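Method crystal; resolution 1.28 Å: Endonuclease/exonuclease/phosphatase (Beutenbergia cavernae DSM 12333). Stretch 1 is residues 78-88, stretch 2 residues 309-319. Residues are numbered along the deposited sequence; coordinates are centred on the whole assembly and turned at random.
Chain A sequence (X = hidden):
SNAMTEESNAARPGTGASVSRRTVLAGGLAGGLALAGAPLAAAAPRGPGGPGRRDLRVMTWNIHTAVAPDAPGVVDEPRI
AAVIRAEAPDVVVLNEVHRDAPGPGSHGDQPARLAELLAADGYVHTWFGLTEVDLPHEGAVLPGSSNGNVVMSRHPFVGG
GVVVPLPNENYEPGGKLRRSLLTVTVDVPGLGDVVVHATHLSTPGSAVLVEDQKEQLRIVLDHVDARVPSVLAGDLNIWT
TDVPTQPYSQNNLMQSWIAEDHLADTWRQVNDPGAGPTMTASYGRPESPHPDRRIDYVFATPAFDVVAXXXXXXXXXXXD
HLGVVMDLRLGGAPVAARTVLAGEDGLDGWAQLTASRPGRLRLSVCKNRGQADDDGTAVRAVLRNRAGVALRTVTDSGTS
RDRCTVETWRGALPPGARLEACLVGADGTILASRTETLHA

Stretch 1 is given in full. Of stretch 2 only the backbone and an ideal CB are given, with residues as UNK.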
ATOM      1  N   PRO A  78       9.415 -22.778   5.941  1.00 13.16           N
ATOM      2  CA  PRO A  78       9.278 -23.385   4.605  1.00 13.74           C
ATOM      3  C   PRO A  78       7.930 -23.146   3.944  1.00 13.10           C
ATOM      4  O   PRO A  78       7.844 -23.021   2.733  1.00 13.92           O
ATOM      5  CB  PRO A  78       9.475 -24.881   4.878  1.00 15.21           C
ATOM      6  CG  PRO A  78      10.392 -24.901   6.042  1.00 14.54           C
ATOM      7  CD  PRO A  78       9.944 -23.752   6.915  1.00 13.71           C
ATOM      8  N   ARG A  79       6.881 -23.082   4.725  1.00 13.55           N
ATOM      9  CA  ARG A  79       5.563 -22.857   4.199  1.00 14.22           C
ATOM     10  C   ARG A  79       5.464 -21.429   3.607  1.00 13.60           C
ATOM     11  O   ARG A  79       4.938 -21.231   2.569  1.00 14.39           O
ATOM     12  CB  ARG A  79       4.586 -23.092   5.326  1.00 16.54           C
ATOM     13  CG  ARG A  79       3.249 -23.458   4.887  1.00 19.28           C
ATOM     14  CD  ARG A  79       2.415 -23.939   6.043  1.00 18.23           C
ATOM     15  NE  ARG A  79       1.048 -23.893   5.626  1.00 16.52           N
ATOM     16  CZ  ARG A  79       0.018 -24.066   6.412  1.00 14.88           C
ATOM     17  NH1 ARG A  79       0.174 -24.298   7.690  1.00 15.61           N
ATOM     18  NH2 ARG A  79      -1.171 -24.001   5.930  1.00 16.41           N
ATOM     19  N   ILE A  80       6.038 -20.456   4.295  1.00 12.98           N
ATOM     20  CA  ILE A  80       6.126 -19.088   3.802  1.00 13.10           C
ATOM     21  C   ILE A  80       6.964 -19.042   2.518  1.00 12.01           C
ATOM     22  O   ILE A  80       6.565 -18.447   1.512  1.00 13.19           O
ATOM     23  CB  ILE A  80       6.749 -18.165   4.884  1.00 13.90           C
ATOM     24  CG1 ILE A  80       5.873 -18.120   6.150  1.00 13.97           C
ATOM     25  CG2 ILE A  80       7.025 -16.765   4.329  1.00 13.83           C
ATOM     26  CD1 ILE A  80       4.445 -17.684   5.923  1.00 14.66           C
ATOM     27  N   ALA A  81       8.133 -19.669   2.552  1.00 12.70           N
ATOM     28  CA  ALA A  81       9.023 -19.654   1.404  1.00 13.22           C
ATOM     29  C   ALA A  81       8.392 -20.293   0.174  1.00 12.43           C
ATOM     30  O   ALA A  81       8.602 -19.835  -0.940  1.00 13.16           O
ATOM     31  CB  ALA A  81      10.331 -20.334   1.748  1.00 13.99           C
ATOM     32  N   ALA A  82       7.627 -21.362   0.374  1.00 12.77           N
ATOM     33  CA  ALA A  82       7.010 -22.054  -0.757  1.00 13.31           C
ATOM     34  C   ALA A  82       6.000 -21.152  -1.471  1.00 13.07           C
ATOM     35  O   ALA A  82       5.881 -21.190  -2.692  1.00 14.20           O
ATOM     36  CB  ALA A  82       6.356 -23.357  -0.312  1.00 14.54           C
ATOM     37  N   VAL A  83       5.283 -20.329  -0.712  1.00 13.14           N
ATOM     38  CA  VAL A  83       4.347 -19.386  -1.315  1.00 13.17           C
ATOM     39  C   VAL A  83       5.101 -18.319  -2.114  1.00 12.70           C
ATOM     40  O   VAL A  83       4.752 -18.026  -3.261  1.00 13.70           O
ATOM     41  CB  VAL A  83       3.442 -18.725  -0.261  1.00 13.07           C
ATOM     42  CG1 VAL A  83       2.684 -17.546  -0.863  1.00 14.92           C
ATOM     43  CG2 VAL A  83       2.474 -19.748   0.323  1.00 13.63           C
ATOM     44  N   ILE A  84       6.140 -17.741  -1.515  1.00 12.61           N
ATOM     45  CA  ILE A  84       6.960 -16.767  -2.226  1.00 13.11           C
ATOM     46  C   ILE A  84       7.534 -17.365  -3.515  1.00 12.95           C
ATOM     47  O   ILE A  84       7.471 -16.747  -4.570  1.00 13.60           O
ATOM     48  CB  ILE A  84       8.073 -16.197  -1.326  1.00 13.31           C
ATOM     49  CG1 ILE A  84       7.461 -15.464  -0.124  1.00 14.48           C
ATOM     50  CG2 ILE A  84       9.000 -15.293  -2.128  1.00 14.14           C
ATOM     51  CD1 ILE A  84       8.453 -15.114   0.974  1.00 14.48           C
ATOM     52  N   ARG A  85       8.069 -18.580  -3.427  1.00 13.39           N
ATOM     53  CA  ARG A  85       8.641 -19.261  -4.582  1.00 14.41           C
ATOM     54  C   ARG A  85       7.616 -19.421  -5.702  1.00 14.16           C
ATOM     55  O   ARG A  85       7.919 -19.189  -6.872  1.00 15.46           O
ATOM     56  CB  ARG A  85       9.154 -20.635  -4.136  1.00 17.01           C
ATOM     57  CG  ARG A  85       9.927 -21.428  -5.165  1.00 20.13           C
ATOM     58  CD  ARG A  85      10.431 -22.756  -4.556  1.00 20.16           C
ATOM     59  NE  ARG A  85      11.277 -22.539  -3.377  1.00 20.29           N
ATOM     60  CZ  ARG A  85      10.976 -22.932  -2.141  1.00 19.53           C
ATOM     61  NH1 ARG A  85       9.852 -23.596  -1.894  1.00 18.86           N
ATOM     62  NH2 ARG A  85      11.807 -22.663  -1.140  1.00 21.44           N
ATOM     63  N   ALA A  86       6.398 -19.807  -5.339  1.00 13.78           N
ATOM     64  CA  ALA A  86       5.341 -20.027  -6.320  1.00 14.55           C
ATOM     65  C   ALA A  86       4.905 -18.725  -6.983  1.00 14.00           C
ATOM     66  O   ALA A  86       4.622 -18.699  -8.175  1.00 15.95           O
ATOM     67  CB  ALA A  86       4.155 -20.710  -5.670  1.00 15.92           C
ATOM     68  N   GLU A  87       4.855 -17.644  -6.209  1.00 12.98           N
ATOM     69  CA  GLU A  87       4.430 -16.350  -6.735  1.00 13.72           C
ATOM     70  C   GLU A  87       5.544 -15.678  -7.545  1.00 13.15           C
ATOM     71  O   GLU A  87       5.283 -14.847  -8.415  1.00 14.38           O
ATOM     72  CB  GLU A  87       3.965 -15.438  -5.599  1.00 13.72           C
ATOM     73  CG  GLU A  87       2.743 -15.954  -4.835  1.00 14.13           C
ATOM     74  CD  GLU A  87       1.448 -15.899  -5.635  1.00 16.02           C
ATOM     75  OE1 GLU A  87       1.456 -15.418  -6.795  1.00 16.35           O
ATOM     76  OE2 GLU A  87       0.405 -16.321  -5.081  1.00 16.84           O
ATOM     77  N   ALA A  88       6.786 -16.057  -7.257  1.00 13.22           N
ATOM     78  CA  ALA A  88       7.954 -15.590  -8.001  1.00 14.44           C
ATOM     79  C   ALA A  88       8.018 -14.062  -8.203  1.00 13.68           C
ATOM     80  O   ALA A  88       8.234 -13.589  -9.312  1.00 14.75           O
ATOM     81  CB  ALA A  88       8.039 -16.318  -9.338  1.00 16.47           C
ATOM     82  N   UNK A 309      -3.255  -7.879 -10.436  1.00 11.59           N
ATOM     83  CA  UNK A 309      -2.831  -8.249  -9.103  1.00 12.32           C
ATOM     84  C   UNK A 309      -3.741  -9.300  -8.527  1.00 11.57           C
ATOM     85  O   UNK A 309      -4.882  -9.449  -8.979  1.00 12.12           O
ATOM     86  CB  UNK A 309      -2.790  -7.024  -8.188  1.00 12.32           C
ATOM     87  N   UNK A 310      -3.257 -10.030  -7.531  1.00 11.42           N
ATOM     88  CA  UNK A 310      -4.086 -11.024  -6.860  1.00 11.76           C
ATOM     89  C   UNK A 310      -3.625 -11.194  -5.427  1.00 11.44           C
ATOM     90  O   UNK A 310      -2.470 -10.913  -5.105  1.00 12.25           O
ATOM     91  CB  UNK A 310      -4.043 -12.363  -7.599  1.00 11.76           C
ATOM     92  N   UNK A 311      -4.524 -11.657  -4.567  1.00 11.48           N
ATOM     93  CA  UNK A 311      -4.105 -12.121  -3.261  1.00 12.44           C
ATOM     94  C   UNK A 311      -3.616 -13.557  -3.415  1.00 12.92           C
ATOM     95  O   UNK A 311      -4.112 -14.318  -4.249  1.00 15.11           O
ATOM     96  CB  UNK A 311      -5.240 -12.020  -2.240  1.00 12.44           C
ATOM     97  N   UNK A 312      -2.613 -13.929  -2.637  1.00 13.02           N
ATOM     98  CA  UNK A 312      -2.058 -15.262  -2.778  1.00 13.59           C
ATOM     99  C   UNK A 312      -2.923 -16.290  -2.079  1.00 13.16           C
ATOM    100  O   UNK A 312      -3.168 -16.197  -0.871  1.00 13.86           O
ATOM    101  CB  UNK A 312      -0.632 -15.309  -2.226  1.00 13.59           C
ATOM    102  N   UNK A 313      -3.379 -17.276  -2.849  1.00 14.65           N
ATOM    103  CA  UNK A 313      -4.180 -18.372  -2.320  1.00 15.31           C
ATOM    104  C   UNK A 313      -3.479 -19.719  -2.547  1.00 15.87           C
ATOM    105  O   UNK A 313      -4.105 -20.776  -2.471  1.00 18.79           O
ATOM    106  CB  UNK A 313      -5.565 -18.376  -2.969  1.00 15.31           C
ATOM    107  N   UNK A 314      -2.176 -19.671  -2.805  1.00 16.61           N
ATOM    108  CA  UNK A 314      -1.359 -20.884  -2.911  1.00 17.75           C
ATOM    109  C   UNK A 314      -1.466 -21.731  -1.631  1.00 17.54           C
ATOM    110  O   UNK A 314      -1.620 -22.955  -1.684  1.00 18.54           O
ATOM    111  CB  UNK A 314       0.102 -20.517  -3.181  1.00 17.75           C
ATOM    112  N   UNK A 315      -1.391 -21.070  -0.484  1.00 15.40           N
ATOM    113  CA  UNK A 315      -1.476 -21.737   0.813  1.00 15.19           C
ATOM    114  C   UNK A 315      -2.016 -20.691   1.768  1.00 14.49           C
ATOM    115  O   UNK A 315      -1.274 -20.106   2.565  1.00 15.21           O
ATOM    116  CB  UNK A 315      -0.129 -22.296   1.275  1.00 15.19           C
ATOM    117  N   UNK A 316      -3.311 -20.414   1.652  1.00 14.27           N
ATOM    118  CA  UNK A 316      -3.888 -19.253   2.313  1.00 14.99           C
ATOM    119  C   UNK A 316      -3.755 -19.283   3.837  1.00 14.06           C
ATOM    120  O   UNK A 316      -3.678 -18.231   4.468  1.00 14.91           O
ATOM    121  CB  UNK A 316      -5.366 -19.138   1.935  1.00 14.99           C
ATOM    122  N   UNK A 317      -3.706 -20.476   4.426  1.00 13.66           N
ATOM    123  CA  UNK A 317      -3.639 -20.576   5.881  1.00 14.32           C
ATOM    124  C   UNK A 317      -2.222 -20.564   6.439  1.00 14.00           C
ATOM    125  O   UNK A 317      -2.021 -20.814   7.621  1.00 15.31           O
ATOM    126  CB  UNK A 317      -4.344 -21.855   6.336  1.00 14.32           C
ATOM    127  N   UNK A 318      -1.248 -20.233   5.595  1.00 13.64           N
ATOM    128  CA  UNK A 318       0.138 -20.144   6.040  1.00 13.96           C
ATOM    129  C   UNK A 318       0.382 -18.956   6.982  1.00 13.74           C
ATOM    130  O   UNK A 318       1.338 -18.970   7.765  1.00 14.30           O
ATOM    131  CB  UNK A 318       1.062 -20.037   4.825  1.00 13.96           C
ATOM    132  N   UNK A 319      -0.473 -17.937   6.892  1.00 13.59           N
ATOM    133  CA  UNK A 319      -0.382 -16.760   7.755  1.00 13.08           C
ATOM    134  C   UNK A 319      -1.784 -16.236   8.029  1.00 12.42           C
ATOM    135  O   UNK A 319      -2.730 -16.598   7.329  1.00 13.79           O
ATOM    136  CB  UNK A 319       0.488 -15.674   7.119  1.00 13.08           C
TER

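Stretch 1 is a helix through residue 87, and the side chains of Arg79, Val83, Ala86 and Glu87 point toward stretch 2. The closest CA pairs, Arg79 with 318 and Val83 with 314, set the register.

Position 309 has extended angles (-165/159) and an ideal CB with nothing of stretch 1 within 5.5 Å, so this contact sets no preference; it is Gly309.

At 310 the strand continues (-151/156) and CA-to-CB points toward the helix, but again nothing lies within 5.5 Å of the ideal CB. Only a long side chain could reach the carboxylate of Glu87, and a donor such as histidine, lysine, arginine or glutamine would suit. The residue is His310, with chi1 p. Its NE2 donates to Glu87 OE1 at 2.7 Å with an N-H...O angle of 164°, and the oxygen sits at the ring edge, near its plane, as a good acceptor should.

Position 311 points away, leaving the choice to other surroundings; it is Val311.

Position 312 is more restrictive. Its ideal CB lies 3.2 Å from Glu87 OE2, a tight approach, and 4.2 Å from Val83 CG1. A small side chain fits, ideally with a donor: serine, perhaps threonine or cysteine. Ser312, with chi1 t, donates from OG to Glu87 OE2 at 2.6 Å; the same OG lies 3.4 Å from Val83 CG1. Both carboxylate oxygens of Glu87 are thus engaged by stretch 2.

Position 313 points away, so its side chain is unconstrained here; it is Leu313. Its backbone matters more: a water accepts from Leu313 N (2.9 Å from the water O) and donates to Glu87 OE2 (2.6 Å from that O).

At 314 (-56/-44) the ideal CB is 4.3 Å from Val83 CG2, 4.6 Å from Glu87 OE2 and 4.8 Å from Ala86 CB, mixed surroundings suited to alanine, valine, isoleucine, leucine or threonine. Val314, with chi1 t, places CG1 4.1 Å from Ala86 CB and its CB 4.3 Å from Val83 CG2, while Val314 CG2 lies 3.5 Å from Glu87 OE2.

Position 315 has its ideal CB 3.8 Å from Val83 CG2 and 4.8 Å from Arg79 NE. The guanidinium of Arg79 lies within reach, which favours an acid, aspartate or perhaps glutamate; a neutral acceptor such as asparagine could also bond there. Asp315 forms a two-pronged salt bridge: Arg79 NE donates to Asp315 OD2 at 2.9 Å (164°) and Arg79 NH2 to Asp315 OD1 at 3.1 Å (169°). A water also donates to Asp315 OD2 and Arg79 O, 2.7 and 2.9 Å from its O.

Position 316 points away and is Arg316.

At 317 CA-to-CB runs sideways, its ideal CB 3.9 Å from Arg79 NH2; many residues would serve. Phe317 carries its ring away, while its backbone C lies over one guanidinium face, 3.6 Å from Arg79 NH2.

At 318 the ideal CB is 3.9 Å from Arg79 NE and 4.3 Å from Ile80 CD1, favouring a small apolar group. Ala318 keeps that 4.3 Å CB contact with Ile80 CD1.

Position 319 points sideways, with only Ile80 CD1 near its ideal CB, at 4.6 Å; it is Ser319.

Stretch 2 (309-319) GHVSLVDRFAS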
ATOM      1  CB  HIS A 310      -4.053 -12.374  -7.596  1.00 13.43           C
ATOM      2  CG  HIS A 310      -2.680 -12.965  -7.726  1.00 13.43           C
ATOM      3  ND1 HIS A 310      -1.822 -12.620  -8.745  1.00 15.54           N
ATOM      4  CD2 HIS A 310      -2.029 -13.884  -6.974  1.00 14.42           C
ATOM      5  CE1 HIS A 310      -0.696 -13.309  -8.624  1.00 15.57           C
ATOM      6  NE2 HIS A 310      -0.794 -14.075  -7.551  1.00 15.08           N
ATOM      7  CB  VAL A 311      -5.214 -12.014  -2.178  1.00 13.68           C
ATOM      8  CG1 VAL A 311      -5.471 -10.547  -1.829  1.00 15.17           C
ATOM      9  CG2 VAL A 311      -6.489 -12.733  -2.605  1.00 14.77           C
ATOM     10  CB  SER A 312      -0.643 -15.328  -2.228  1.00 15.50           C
ATOM     11  OG  SER A 312      -0.082 -16.594  -2.509  1.00 17.19           O
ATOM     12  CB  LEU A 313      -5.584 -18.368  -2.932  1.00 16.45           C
ATOM     13  CG  LEU A 313      -6.389 -17.081  -2.710  1.00 17.59           C
ATOM     14  CD1 LEU A 313      -7.716 -17.150  -3.449  1.00 19.45           C
ATOM     15  CD2 LEU A 313      -6.631 -16.828  -1.235  1.00 17.57           C
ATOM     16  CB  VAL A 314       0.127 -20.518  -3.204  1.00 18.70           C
ATOM     17  CG1 VAL A 314       0.999 -21.758  -3.239  1.00 20.43           C
ATOM     18  CG2 VAL A 314       0.236 -19.757  -4.518  1.00 20.59           C
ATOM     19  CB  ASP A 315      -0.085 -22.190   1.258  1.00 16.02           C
ATOM     20  CG  ASP A 315      -0.115 -23.197   2.394  1.00 16.55           C
ATOM     21  OD1 ASP A 315      -1.204 -23.545   2.897  1.00 16.97           O
ATOM     22  OD2 ASP A 315       0.981 -23.652   2.772  1.00 16.19           O
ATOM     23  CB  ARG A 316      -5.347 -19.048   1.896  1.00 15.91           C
ATOM     24  CG  ARG A 316      -6.324 -20.019   2.526  1.00 17.64           C
ATOM     25  CD  ARG A 316      -7.690 -19.944   1.853  1.00 19.18           C
ATOM     26  NE  ARG A 316      -7.616 -20.433   0.479  1.00 20.53           N
ATOM     27  CZ  ARG A 316      -8.582 -20.293  -0.423  1.00 21.71           C
ATOM     28  NH1 ARG A 316      -9.701 -19.655  -0.105  1.00 23.25           N
ATOM     29  NH2 ARG A 316      -8.424 -20.778  -1.645  1.00 23.06           N
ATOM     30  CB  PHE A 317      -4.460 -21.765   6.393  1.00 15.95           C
ATOM     31  CG  PHE A 317      -5.923 -21.634   6.086  1.00 16.93           C
ATOM     32  CD1 PHE A 317      -6.652 -20.580   6.618  1.00 18.92           C
ATOM     33  CD2 PHE A 317      -6.568 -22.533   5.254  1.00 19.11           C
ATOM     34  CE1 PHE A 317      -7.991 -20.429   6.334  1.00 20.77           C
ATOM     35  CE2 PHE A 317      -7.914 -22.385   4.968  1.00 21.52           C
ATOM     36  CZ  PHE A 317      -8.621 -21.328   5.506  1.00 21.22           C
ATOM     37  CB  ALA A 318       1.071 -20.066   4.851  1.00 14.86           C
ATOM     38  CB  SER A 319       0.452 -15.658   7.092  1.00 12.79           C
ATOM     39  OG  SER A 319       0.382 -14.463   7.859  1.00 12.67           O
TER
HETATM   40  O   HOH W   1       3.258 -23.227   1.400  1.00 15.45           O
HETATM   41  O   HOH W   2      -2.009 -17.290  -5.431  1.00 32.53           O
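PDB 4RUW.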